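Long-range contacts in TRAP dicarboxylate transporter-DctP subunit (Marinobacter aquaeolei, PDB 4PFI), which probably binds a small organic acid in the periplasm and delivers it to a TRAP-type membrane transporter, as other DctP-family solute-binding proteins do: residues T163-L168 with V233-T238; G176-T181 with G195-Q200; V155-M160 with P221-E226; M239-R244 with L304-R309. One frame throughout, in Å; residues are numbered along the deposited sequence.

Contact 1: T163-L168 with V233-T238; sequences TANNPL and VQNVLT. With NA (sodium ion), chain B.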
loop_
_atom_site.group_PDB
_atom_site.type_symbol
_atom_site.label_atom_id
_atom_site.label_comp_id
_atom_site.label_asym_id
_atom_site.label_seq_id
_atom_site.Cartn_x
_atom_site.Cartn_y
_atom_site.Cartn_z
ATOM N N THR A 163 9.198 6.726 11.167
ATOM C CA THR A 163 9.315 7.323 12.488
ATOM C C THR A 163 10.379 6.583 13.291
ATOM O O THR A 163 10.665 5.405 13.055
ATOM C CB THR A 163 7.981 7.284 13.308
ATOM O OG1 THR A 163 7.623 5.936 13.619
ATOM C CG2 THR A 163 6.856 7.873 12.551
ATOM N N ALA A 164 10.955 7.316 14.235
ATOM C CA ALA A 164 11.903 6.798 15.171
ATOM C C ALA A 164 12.112 7.858 16.259
ATOM O O ALA A 164 11.444 8.900 16.280
ATOM C CB ALA A 164 13.211 6.483 14.475
ATOM N N ASN A 165 13.052 7.577 17.161
ATOM C CA ASN A 165 13.436 8.549 18.160
ATOM C C ASN A 165 14.730 9.275 17.818
ATOM O O ASN A 165 15.387 9.824 18.691
ATOM C CB ASN A 165 13.456 7.912 19.538
ATOM C CG ASN A 165 12.075 7.799 20.107
ATOM O OD1 ASN A 165 11.241 8.684 19.900
ATOM N ND2 ASN A 165 11.799 6.704 20.793
ATOM N N ASN A 166 15.068 9.277 16.529
ATOM C CA ASN A 166 16.153 10.088 15.990
ATOM C C ASN A 166 15.918 10.261 14.501
ATOM O O ASN A 166 15.107 9.544 13.927
ATOM C CB ASN A 166 17.524 9.430 16.246
ATOM C CG ASN A 166 17.540 7.955 15.917
ATOM O OD1 ASN A 166 17.249 7.096 16.767
ATOM N ND2 ASN A 166 17.846 7.643 14.670
ATOM N N PRO A 167 16.607 11.216 13.867
ATOM C CA PRO A 167 16.407 11.375 12.419
ATOM C C PRO A 167 17.040 10.219 11.657
ATOM O O PRO A 167 17.981 9.625 12.152
ATOM C CB PRO A 167 17.119 12.700 12.084
ATOM C CG PRO A 167 17.426 13.355 13.426
ATOM C CD PRO A 167 17.554 12.204 14.408
ATOM N N LEU A 168 16.511 9.897 10.481
ATOM C CA LEU A 168 17.026 8.800 9.681
ATOM C C LEU A 168 17.540 9.382 8.357
ATOM O O LEU A 168 16.901 9.230 7.314
ATOM C CB LEU A 168 15.938 7.762 9.451
ATOM C CG LEU A 168 15.428 7.085 10.731
ATOM C CD1 LEU A 168 14.089 6.402 10.515
ATOM C CD2 LEU A 168 16.445 6.073 11.266
ATOM N N VAL A 233 4.634 8.418 20.679
ATOM C CA VAL A 233 5.687 7.620 21.257
ATOM C C VAL A 233 6.901 7.629 20.316
ATOM O O VAL A 233 7.778 6.761 20.379
ATOM C CB VAL A 233 5.169 6.171 21.610
ATOM C CG1 VAL A 233 4.153 6.232 22.756
ATOM C CG2 VAL A 233 4.562 5.475 20.380
ATOM N N GLN A 234 6.947 8.641 19.453
ATOM C CA GLN A 234 8.068 8.853 18.557
ATOM C C GLN A 234 8.445 10.356 18.582
ATOM O O GLN A 234 7.663 11.196 19.030
ATOM C CB GLN A 234 7.747 8.369 17.128
ATOM C CG GLN A 234 7.385 6.882 16.945
ATOM C CD GLN A 234 8.614 5.975 16.874
ATOM O OE1 GLN A 234 8.960 5.426 15.806
ATOM N NE2 GLN A 234 9.271 5.785 18.014
ATOM N N ASN A 235 9.641 10.685 18.136
ATOM C CA ASN A 235 10.151 12.063 18.164
ATOM C C ASN A 235 10.444 12.618 16.774
ATOM O O ASN A 235 10.441 13.835 16.571
ATOM C CB ASN A 235 11.426 12.139 19.019
ATOM C CG ASN A 235 11.130 12.138 20.540
ATOM O OD1 ASN A 235 10.033 12.469 20.994
ATOM N ND2 ASN A 235 12.137 11.799 21.313
ATOM N N VAL A 236 10.680 11.744 15.802
ATOM C CA VAL A 236 11.068 12.230 14.509
ATOM C C VAL A 236 10.335 11.499 13.389
ATOM O O VAL A 236 10.395 10.282 13.281
ATOM C CB VAL A 236 12.604 12.115 14.282
ATOM C CG1 VAL A 236 12.962 12.673 12.922
ATOM C CG2 VAL A 236 13.385 12.809 15.387
ATOM N N LEU A 237 9.644 12.271 12.562
ATOM C CA LEU A 237 9.023 11.766 11.343
ATOM C C LEU A 237 9.948 12.050 10.149
ATOM O O LEU A 237 10.150 13.220 9.807
ATOM C CB LEU A 237 7.699 12.495 11.151
ATOM C CG LEU A 237 6.669 11.759 10.314
ATOM C CD1 LEU A 237 5.658 11.231 11.279
ATOM C CD2 LEU A 237 6.019 12.674 9.314
ATOM N N THR A 238 10.561 11.027 9.552
ATOM C CA THR A 238 11.462 11.267 8.410
ATOM C C THR A 238 10.764 10.908 7.082
ATOM O O THR A 238 10.288 9.801 6.903
ATOM C CB THR A 238 12.813 10.453 8.500
ATOM O OG1 THR A 238 13.556 10.829 9.665
ATOM C CG2 THR A 238 13.684 10.700 7.303
HETATM NA NA NA B . 7.750 12.881 20.787
HETATM O O HOH W 1 12.861 9.602 11.859
HETATM O O HOH W 2 5.302 13.135 20.356
HETATM O O HOH W 3 7.532 10.997 22.524
#
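T163 and Q234 meet at about a right angle. T163 OG1 sits between its own backbone N and carbonyl carbon (chi1 66°) and donates to Q234 OE1 at 2.6 Å, in the carbonyl plane and on a lone pair. Q234 bends at chi2 to reach it. The other end of the same amide is also held: Q234 NE2 donates to V233 O, which probably fixes which end of the amide is oxygen and which is nitrogen. The N165 amide crosses that of Q234 with the planes 69° apart. On the opposite face of the strand pair from T163 and L237, V236 CG1 packs on P167 CA at 3.7 Å. T238 OG1 accepts from L168 N at 3.2 Å. A water bonded to T238 OG1 also donates to N166 O and V236 O. The backbones form an antiparallel ladder with a classic beta bulge: N235 N and V236 N both donate to A164 O, from opposite faces of its plane. At the bulge and the residue before it, N235 OD1 (2.3 Å) and Q234 O bind the sodium ion; G298 O and two waters complete its ligands. The bulge is consistent with a set backbone there; the sodium joins this turn to G298 through neutral oxygens alone.

Contact 2: G176-T181 with G195-Q200; sequences GLRFRT and GADPVQ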
loop_
_atom_site.group_PDB
_atom_site.type_symbol
_atom_site.label_atom_id
_atom_site.label_comp_id
_atom_site.label_asym_id
_atom_site.label_seq_id
_atom_site.Cartn_x
_atom_site.Cartn_y
_atom_site.Cartn_z
ATOM N N GLY A 176 21.794 -1.364 13.555
ATOM C CA GLY A 176 21.445 -1.948 14.841
ATOM C C GLY A 176 20.010 -1.704 15.305
ATOM O O GLY A 176 19.602 -2.199 16.360
ATOM N N LEU A 177 19.250 -0.940 14.521
ATOM C CA LEU A 177 17.875 -0.561 14.875
ATOM C C LEU A 177 16.892 -1.676 14.610
ATOM O O LEU A 177 16.877 -2.232 13.516
ATOM C CB LEU A 177 17.438 0.659 14.061
ATOM C CG LEU A 177 17.430 1.973 14.841
ATOM C CD1 LEU A 177 18.726 2.149 15.622
ATOM C CD2 LEU A 177 17.184 3.143 13.896
ATOM N N ARG A 178 16.075 -2.018 15.600
ATOM C CA ARG A 178 14.926 -2.888 15.340
ATOM C C ARG A 178 13.863 -2.023 14.685
ATOM O O ARG A 178 13.361 -1.076 15.292
ATOM C CB ARG A 178 14.380 -3.498 16.636
ATOM C CG ARG A 178 15.353 -4.412 17.335
ATOM C CD ARG A 178 15.106 -5.839 16.900
ATOM N NE ARG A 178 14.036 -6.431 17.682
ATOM C CZ ARG A 178 13.784 -7.737 17.747
ATOM N NH1 ARG A 178 14.532 -8.614 17.075
ATOM N NH2 ARG A 178 12.777 -8.158 18.508
ATOM N N PHE A 179 13.536 -2.328 13.440
ATOM C CA PHE A 179 12.673 -1.461 12.657
ATOM C C PHE A 179 11.515 -2.281 12.091
ATOM O O PHE A 179 11.737 -3.330 11.501
ATOM C CB PHE A 179 13.486 -0.766 11.529
ATOM C CG PHE A 179 12.779 0.428 10.915
ATOM C CD1 PHE A 179 12.863 1.689 11.497
ATOM C CD2 PHE A 179 11.989 0.273 9.772
ATOM C CE1 PHE A 179 12.182 2.788 10.935
ATOM C CE2 PHE A 179 11.304 1.374 9.204
ATOM C CZ PHE A 179 11.396 2.621 9.782
ATOM N N ARG A 180 10.279 -1.815 12.286
ATOM C CA ARG A 180 9.091 -2.582 11.889
ATOM C C ARG A 180 8.651 -2.266 10.437
ATOM O O ARG A 180 8.323 -1.131 10.084
ATOM C CB ARG A 180 7.982 -2.407 12.948
ATOM C CG ARG A 180 6.538 -2.435 12.476
ATOM C CD ARG A 180 6.142 -3.688 11.873
ATOM N NE ARG A 180 4.722 -3.971 12.058
ATOM C CZ ARG A 180 3.968 -4.705 11.224
ATOM N NH1 ARG A 180 2.698 -4.936 11.522
ATOM N NH2 ARG A 180 4.451 -5.217 10.097
ATOM N N THR A 181 8.692 -3.292 9.597
ATOM C CA THR A 181 8.529 -3.153 8.158
ATOM C C THR A 181 7.211 -3.785 7.739
ATOM O O THR A 181 6.569 -4.450 8.547
ATOM C CB THR A 181 9.655 -3.921 7.399
ATOM O OG1 THR A 181 9.544 -5.331 7.658
ATOM C CG2 THR A 181 11.041 -3.440 7.805
ATOM N N GLY A 195 21.089 -1.726 7.110
ATOM C CA GLY A 195 21.729 -2.253 8.296
ATOM C C GLY A 195 20.785 -2.313 9.487
ATOM O O GLY A 195 21.236 -2.293 10.625
ATOM N N ALA A 196 19.477 -2.380 9.246
ATOM C CA ALA A 196 18.529 -2.523 10.346
ATOM C C ALA A 196 18.294 -4.007 10.630
ATOM O O ALA A 196 18.697 -4.854 9.842
ATOM C CB ALA A 196 17.211 -1.826 10.027
ATOM N N ASP A 197 17.661 -4.307 11.764
ATOM C CA ASP A 197 17.096 -5.636 12.013
ATOM C C ASP A 197 15.585 -5.495 11.897
ATOM O O ASP A 197 14.924 -5.033 12.836
ATOM C CB ASP A 197 17.451 -6.165 13.409
ATOM C CG ASP A 197 16.716 -7.459 13.747
ATOM O OD1 ASP A 197 16.355 -8.213 12.810
ATOM O OD2 ASP A 197 16.492 -7.732 14.952
ATOM N N PRO A 198 15.033 -5.874 10.740
ATOM C CA PRO A 198 13.594 -5.739 10.481
ATOM C C PRO A 198 12.723 -6.753 11.239
ATOM O O PRO A 198 13.042 -7.930 11.293
ATOM C CB PRO A 198 13.496 -5.977 8.980
ATOM C CG PRO A 198 14.663 -6.845 8.662
ATOM C CD PRO A 198 15.753 -6.473 9.610
ATOM N N VAL A 199 11.624 -6.282 11.822
ATOM C CA VAL A 199 10.638 -7.157 12.478
ATOM C C VAL A 199 9.278 -6.880 11.873
ATOM O O VAL A 199 9.068 -5.822 11.282
ATOM C CB VAL A 199 10.550 -6.861 13.990
ATOM C CG1 VAL A 199 11.805 -7.332 14.691
ATOM C CG2 VAL A 199 10.381 -5.383 14.212
ATOM N N GLN A 200 8.358 -7.825 12.009
ATOM C CA GLN A 200 6.984 -7.654 11.569
ATOM C C GLN A 200 6.007 -7.872 12.728
ATOM O O GLN A 200 5.029 -8.589 12.625
ATOM C CB GLN A 200 6.680 -8.608 10.433
ATOM C CG GLN A 200 7.547 -8.349 9.211
ATOM C CD GLN A 200 8.877 -8.978 9.369
ATOM O OE1 GLN A 200 8.960 -10.149 9.725
ATOM N NE2 GLN A 200 9.937 -8.217 9.134
#
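G195 O accepts from G176 N where the beta-alpha-beta unit of strand 178-180, helix 185-192 and strand 197-199 begins its parallel pairing. G195 itself ends the helix in a Schellman motif. A196 follows, with CB 3.5 Å from L177 O and the CB of F179 a little farther off. D197 N donates to L177 O, and D197 O accepts from F179 N. The D197 carboxylate runs alongside R178, CG anti to the backbone N (chi1 172°). D197 OD2 takes R178 NH1 on its syn side at 3.0 Å, a salt bridge at the edge of the guanidinium. P198 CB lies beside T181 CG2 at 3.7 Å. V199 bonds to F179 O and T181 N through its backbone. Its CG1 sits over the centre of the R178 guanidinium, 3.7 Å from CZ, while CG2 packs against R180 CB. The backbone carbon of Q200 lies over one face of the R180 guanidinium, off toward its rim; R180 NH2 donates to T181 O at 2.7 Å. A leucine in place of R180 would probably lose that bond and the flat cover over the Q200 backbone, leaving T181 O without this donor. Finally, Q200 NE2 donates to T181 OG1 at 3.3 Å, with the hydroxyl oxygen in the amide plane.

Contact 3: V155-M160 with P221-E226; sequences VPEGWM and PVFAIE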
loop_
_atom_site.group_PDB
_atom_site.type_symbol
_atom_site.label_atom_id
_atom_site.label_comp_id
_atom_site.label_asym_id
_atom_site.label_seq_id
_atom_site.Cartn_x
_atom_site.Cartn_y
_atom_site.Cartn_z
ATOM N N VAL A 155 -4.364 1.110 -6.264
ATOM C CA VAL A 155 -4.713 2.377 -5.636
ATOM C C VAL A 155 -3.638 2.882 -4.654
ATOM O O VAL A 155 -3.213 2.146 -3.770
ATOM C CB VAL A 155 -6.034 2.245 -4.878
ATOM C CG1 VAL A 155 -6.419 3.582 -4.273
ATOM C CG2 VAL A 155 -7.134 1.711 -5.820
ATOM N N PRO A 156 -3.211 4.147 -4.798
ATOM C CA PRO A 156 -2.213 4.774 -3.908
ATOM C C PRO A 156 -2.803 5.133 -2.530
ATOM O O PRO A 156 -3.929 5.632 -2.488
ATOM C CB PRO A 156 -1.838 6.058 -4.662
ATOM C CG PRO A 156 -3.119 6.431 -5.419
ATOM C CD PRO A 156 -3.763 5.095 -5.786
ATOM N N GLU A 157 -2.092 4.866 -1.428
ATOM C CA GLU A 157 -2.567 5.290 -0.094
ATOM C C GLU A 157 -1.625 6.325 0.507
ATOM O O GLU A 157 -1.910 6.922 1.549
ATOM C CB GLU A 157 -2.762 4.108 0.853
ATOM C CG GLU A 157 -3.455 2.953 0.185
ATOM C CD GLU A 157 -3.803 1.805 1.134
ATOM O OE1 GLU A 157 -3.106 0.763 1.088
ATOM O OE2 GLU A 157 -4.782 1.927 1.913
ATOM N N GLY A 158 -0.519 6.578 -0.172
ATOM C CA GLY A 158 0.347 7.663 0.221
ATOM C C GLY A 158 1.801 7.253 0.321
ATOM O O GLY A 158 2.131 6.065 0.309
ATOM N N TRP A 159 2.681 8.244 0.380
ATOM C CA TRP A 159 4.084 8.000 0.620
ATOM C C TRP A 159 4.284 7.271 1.954
ATOM O O TRP A 159 3.757 7.709 2.980
ATOM C CB TRP A 159 4.799 9.343 0.688
ATOM C CG TRP A 159 5.137 9.933 -0.635
ATOM C CD1 TRP A 159 4.668 11.091 -1.157
ATOM C CD2 TRP A 159 6.023 9.375 -1.618
ATOM N NE1 TRP A 159 5.202 11.296 -2.416
ATOM C CE2 TRP A 159 6.039 10.260 -2.719
ATOM C CE3 TRP A 159 6.804 8.218 -1.665
ATOM C CZ2 TRP A 159 6.807 10.027 -3.860
ATOM C CZ3 TRP A 159 7.561 7.979 -2.803
ATOM C CH2 TRP A 159 7.562 8.887 -3.885
HETATM N N MSE A 160 5.067 6.196 1.975
HETATM C CA MSE A 160 5.484 5.597 3.257
HETATM C C MSE A 160 6.315 6.645 4.023
HETATM O O MSE A 160 7.137 7.342 3.432
HETATM C CB MSE A 160 6.293 4.314 3.063
HETATM C CG MSE A 160 5.513 3.193 2.377
HETATM SE SE MSE A 160 4.072 2.488 3.500
HETATM C CE MSE A 160 5.133 1.322 4.690
ATOM N N PRO A 221 2.113 5.048 6.011
ATOM C CA PRO A 221 1.632 6.361 5.584
ATOM C C PRO A 221 1.140 7.178 6.789
ATOM O O PRO A 221 0.755 6.623 7.829
ATOM C CB PRO A 221 0.500 6.039 4.595
ATOM C CG PRO A 221 0.087 4.638 4.900
ATOM C CD PRO A 221 1.286 3.943 5.482
ATOM N N VAL A 222 1.210 8.496 6.658
ATOM C CA VAL A 222 0.898 9.405 7.740
ATOM C C VAL A 222 -0.481 9.160 8.380
ATOM O O VAL A 222 -0.593 9.225 9.605
ATOM C CB VAL A 222 1.005 10.863 7.249
ATOM C CG1 VAL A 222 0.372 11.816 8.233
ATOM C CG2 VAL A 222 2.460 11.220 7.057
ATOM N N PHE A 223 -1.522 8.874 7.590
ATOM C CA PHE A 223 -2.835 8.637 8.197
ATOM C C PHE A 223 -2.839 7.430 9.104
ATOM O O PHE A 223 -3.553 7.416 10.081
ATOM C CB PHE A 223 -3.996 8.513 7.183
ATOM C CG PHE A 223 -3.969 7.277 6.368
ATOM C CD1 PHE A 223 -4.636 6.122 6.776
ATOM C CD2 PHE A 223 -3.271 7.261 5.144
ATOM C CE1 PHE A 223 -4.599 4.948 5.940
ATOM C CE2 PHE A 223 -3.225 6.127 4.345
ATOM C CZ PHE A 223 -3.889 4.967 4.736
ATOM N N ALA A 224 -2.078 6.399 8.761
ATOM C CA ALA A 224 -2.047 5.206 9.592
ATOM C C ALA A 224 -1.263 5.498 10.906
ATOM O O ALA A 224 -1.641 5.035 11.991
ATOM C CB ALA A 224 -1.432 4.054 8.838
ATOM N N ILE A 225 -0.193 6.292 10.801
ATOM C CA ILE A 225 0.578 6.715 11.964
ATOM C C ILE A 225 -0.297 7.517 12.957
ATOM O O ILE A 225 -0.274 7.266 14.166
ATOM C CB ILE A 225 1.782 7.560 11.520
ATOM C CG1 ILE A 225 2.787 6.655 10.790
ATOM C CG2 ILE A 225 2.437 8.253 12.708
ATOM C CD1 ILE A 225 3.857 7.418 10.015
ATOM N N GLU A 226 -1.048 8.486 12.443
ATOM C CA GLU A 226 -1.935 9.283 13.281
ATOM C C GLU A 226 -3.010 8.387 13.913
ATOM O O GLU A 226 -3.280 8.478 15.105
ATOM C CB GLU A 226 -2.579 10.438 12.487
ATOM C CG GLU A 226 -3.341 11.449 13.343
ATOM C CD GLU A 226 -4.693 10.932 13.836
ATOM O OE1 GLU A 226 -5.350 10.144 13.111
ATOM O OE2 GLU A 226 -5.117 11.305 14.965
HETATM O O HOH W 4 1.997 9.594 4.083
#
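P221 has the most surface covered here and touches the strand at several points. Its CB lies 4.0 Å from E157 O. Its CA is 3.6 Å from W159 O. On the other side of the ring, CD meets the selenium of M160, SE to CD 3.7 Å. M160 is a selenomethionine. Its chain bends at both chi2 and chi3, which folds it back from its own CB direction and lays SE alongside the proline ring. E157 is next in buried surface. It offers its backbone oxygen to the edge of the F223 ring, in the ring plane, with E157 O 3.2 Å from F223 CE2. The CB of E157 packs at the same edge, 4.1 Å from CE2 and from CZ. F223 places CG between its backbone N and carbonyl carbon (chi1 70°), and this turns the ring toward the strand. P221 is at the N-cap position of helix 222-228, and through it the start of this helix rests against strand 149-164. P221 O accepts from I225 N in the first turn. No direct hydrogen bond crosses between the segments, but a water does: it donates to W159 O at 2.8 Å and accepts from V222 N. N286 of helix 263-296 bridges the same two parts, its ND2 donating to E157 O and its OD1 accepting from F223 N. E157 OE2 is hydrogen-bonded to Q50 NE2.

Contact 4: M239-R244 with L304-R309; sequences MARASR and LTEDER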
loop_
_atom_site.group_PDB
_atom_site.type_symbol
_atom_site.label_atom_id
_atom_site.label_comp_id
_atom_site.label_asym_id
_atom_site.label_seq_id
_atom_site.Cartn_x
_atom_site.Cartn_y
_atom_site.Cartn_z
HETATM N N MSE A 239 10.736 11.847 6.149
HETATM C CA MSE A 239 10.070 11.635 4.882
HETATM C C MSE A 239 11.154 11.449 3.818
HETATM O O MSE A 239 11.792 12.405 3.374
HETATM C CB MSE A 239 9.126 12.808 4.613
HETATM C CG MSE A 239 8.338 13.211 5.942
HETATM SE SE MSE A 239 6.852 14.384 5.569
HETATM C CE MSE A 239 5.357 13.178 5.923
ATOM N N ALA A 240 11.407 10.193 3.473
ATOM C CA ALA A 240 12.435 9.869 2.487
ATOM C C ALA A 240 11.861 9.752 1.093
ATOM O O ALA A 240 12.617 9.736 0.146
ATOM C CB ALA A 240 13.122 8.577 2.834
ATOM N N ARG A 241 10.528 9.690 0.984
ATOM C CA ARG A 241 9.843 9.414 -0.281
ATOM C C ARG A 241 10.572 8.243 -1.002
ATOM O O ARG A 241 11.120 8.403 -2.088
ATOM C CB ARG A 241 9.788 10.697 -1.114
ATOM C CG ARG A 241 8.783 11.737 -0.598
ATOM C CD ARG A 241 8.727 13.005 -1.509
ATOM N NE ARG A 241 10.049 13.645 -1.579
ATOM C CZ ARG A 241 10.749 13.874 -2.690
ATOM N NH1 ARG A 241 10.277 13.568 -3.907
ATOM N NH2 ARG A 241 11.943 14.435 -2.578
ATOM N N ALA A 242 10.620 7.082 -0.343
ATOM C CA ALA A 242 11.338 5.926 -0.871
ATOM C C ALA A 242 10.364 4.994 -1.568
ATOM O O ALA A 242 10.666 4.450 -2.618
ATOM C CB ALA A 242 12.098 5.200 0.244
ATOM N N SER A 243 9.176 4.820 -0.992
ATOM C CA SER A 243 8.133 4.012 -1.628
ATOM C C SER A 243 6.765 4.472 -1.168
ATOM O O SER A 243 6.615 5.113 -0.119
ATOM C CB SER A 243 8.302 2.533 -1.278
ATOM O OG SER A 243 8.365 2.374 0.123
ATOM N N ARG A 244 5.758 4.104 -1.940
ATOM C CA ARG A 244 4.378 4.396 -1.636
ATOM C C ARG A 244 3.622 3.164 -1.146
ATOM O O ARG A 244 3.962 2.034 -1.477
ATOM C CB ARG A 244 3.699 4.896 -2.891
ATOM C CG ARG A 244 4.062 6.315 -3.295
ATOM C CD ARG A 244 3.297 6.657 -4.550
ATOM N NE ARG A 244 3.584 7.987 -5.074
ATOM C CZ ARG A 244 4.530 8.249 -5.959
ATOM N NH1 ARG A 244 5.314 7.280 -6.417
ATOM N NH2 ARG A 244 4.702 9.484 -6.393
ATOM N N LEU A 304 14.172 14.485 3.671
ATOM C CA LEU A 304 15.522 14.234 3.177
ATOM C C LEU A 304 15.831 15.080 1.935
ATOM O O LEU A 304 14.952 15.305 1.093
ATOM C CB LEU A 304 15.707 12.754 2.860
ATOM C CG LEU A 304 15.591 11.796 4.052
ATOM C CD1 LEU A 304 16.020 10.393 3.614
ATOM C CD2 LEU A 304 16.376 12.257 5.294
ATOM N N THR A 305 17.065 15.565 1.845
ATOM C CA THR A 305 17.562 16.246 0.646
ATOM C C THR A 305 17.787 15.231 -0.459
ATOM O O THR A 305 17.844 14.033 -0.195
ATOM C CB THR A 305 18.919 16.898 0.887
ATOM O OG1 THR A 305 19.875 15.872 1.208
ATOM C CG2 THR A 305 18.845 17.937 2.008
ATOM N N GLU A 306 17.931 15.706 -1.688
ATOM C CA GLU A 306 18.211 14.818 -2.821
ATOM C C GLU A 306 19.503 14.021 -2.613
ATOM O O GLU A 306 19.553 12.842 -2.937
ATOM C CB GLU A 306 18.240 15.605 -4.131
ATOM C CG GLU A 306 16.852 16.043 -4.582
ATOM C CD GLU A 306 15.850 14.880 -4.680
ATOM O OE1 GLU A 306 16.108 13.917 -5.448
ATOM O OE2 GLU A 306 14.804 14.925 -3.980
ATOM N N ASP A 307 20.527 14.647 -2.042
ATOM C CA ASP A 307 21.767 13.938 -1.741
ATOM C C ASP A 307 21.538 12.785 -0.762
ATOM O O ASP A 307 22.057 11.689 -0.944
ATOM C CB ASP A 307 22.808 14.892 -1.158
ATOM C CG ASP A 307 23.454 15.766 -2.214
ATOM O OD1 ASP A 307 23.022 15.696 -3.389
ATOM O OD2 ASP A 307 24.380 16.537 -1.865
ATOM N N GLU A 308 20.767 13.039 0.284
ATOM C CA GLU A 308 20.509 12.018 1.290
ATOM C C GLU A 308 19.687 10.886 0.672
ATOM O O GLU A 308 19.934 9.717 0.937
ATOM C CB GLU A 308 19.824 12.631 2.526
ATOM C CG GLU A 308 20.749 13.486 3.383
ATOM C CD GLU A 308 20.008 14.371 4.413
ATOM O OE1 GLU A 308 18.817 14.717 4.220
ATOM O OE2 GLU A 308 20.626 14.726 5.439
ATOM N N ARG A 309 18.727 11.231 -0.175
ATOM C CA ARG A 309 17.915 10.222 -0.829
ATOM C C ARG A 309 18.780 9.364 -1.735
ATOM O O ARG A 309 18.638 8.140 -1.775
ATOM C CB ARG A 309 16.786 10.870 -1.624
ATOM C CG ARG A 309 15.805 11.572 -0.705
ATOM C CD ARG A 309 14.621 12.198 -1.429
ATOM N NE ARG A 309 13.717 11.180 -1.960
ATOM C CZ ARG A 309 13.481 10.984 -3.249
ATOM N NH1 ARG A 309 14.071 11.743 -4.169
ATOM N NH2 ARG A 309 12.642 10.031 -3.620
HETATM O O HOH W 5 12.323 16.113 -4.923
#
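R309 runs extended to CD and then bends at chi3 (70°), which brings the edge of its guanidinium against the backbone of A240 and R241. R241 bends at chi3 as well (-59°) and lays its own guanidinium over a face of R309. The two groups are stacked, centres 4.0 Å apart and planes at 26°. R309 NE donates to A240 O at 2.8 Å and R309 NH2 to R241 O at 2.7 Å. Both oxygens lie in the guanidinium plane. E306 probably offsets the closeness of the two positive groups. Its OE2 accepts from R241 NH2 at 3.2 Å, nearly along the C-O axis, and also from R309 NH1, on the syn side. A water links R241 NH2 to E306 OE2 too. E122 adds a second acid, in a salt bridge with R309 NH1. A methionine in place of R309 would probably leave the oxygens of A240 and R241 without these donors and take away the flat partner of the R241 guanidinium, with E306 left to hold it. Nearer the start of the segments, L304 N donates to M239 O at 3.2 Å. L304 CD1 packs on A240 CB at 3.5 Å. T305 and E308 form a capping box: T305 OG1 accepts from E308 N, and E308 OE1 from T305 N. The contact thus joins a loop between two strands to a capped helix N terminus, through a salt-bridge network of R241, E306 and R309.

Strand 149-164 comes first and serves two contacts. Its segment 155-160 waits for residues 221-226 to close contact 3. Its end, 163-168, waits for 233-238 to close contact 1. These two loops cross. Contact 2 spans the fewest residues and lies within both, pairing strands 178-180 and 197-199 before either closes. Contact 4 opens last, right after contact 1, and closes at 304-309, tying the loop before strand 244-252 to helix 306-316. Contact 1 touches the other three: L168 packs on L177 and F179, T163 on I225, and T238 on L304. Contacts 3 and 4 meet where W159 lies against R241 and R244. Contacts 1, 2 and 3 all reach the same mixed sheet.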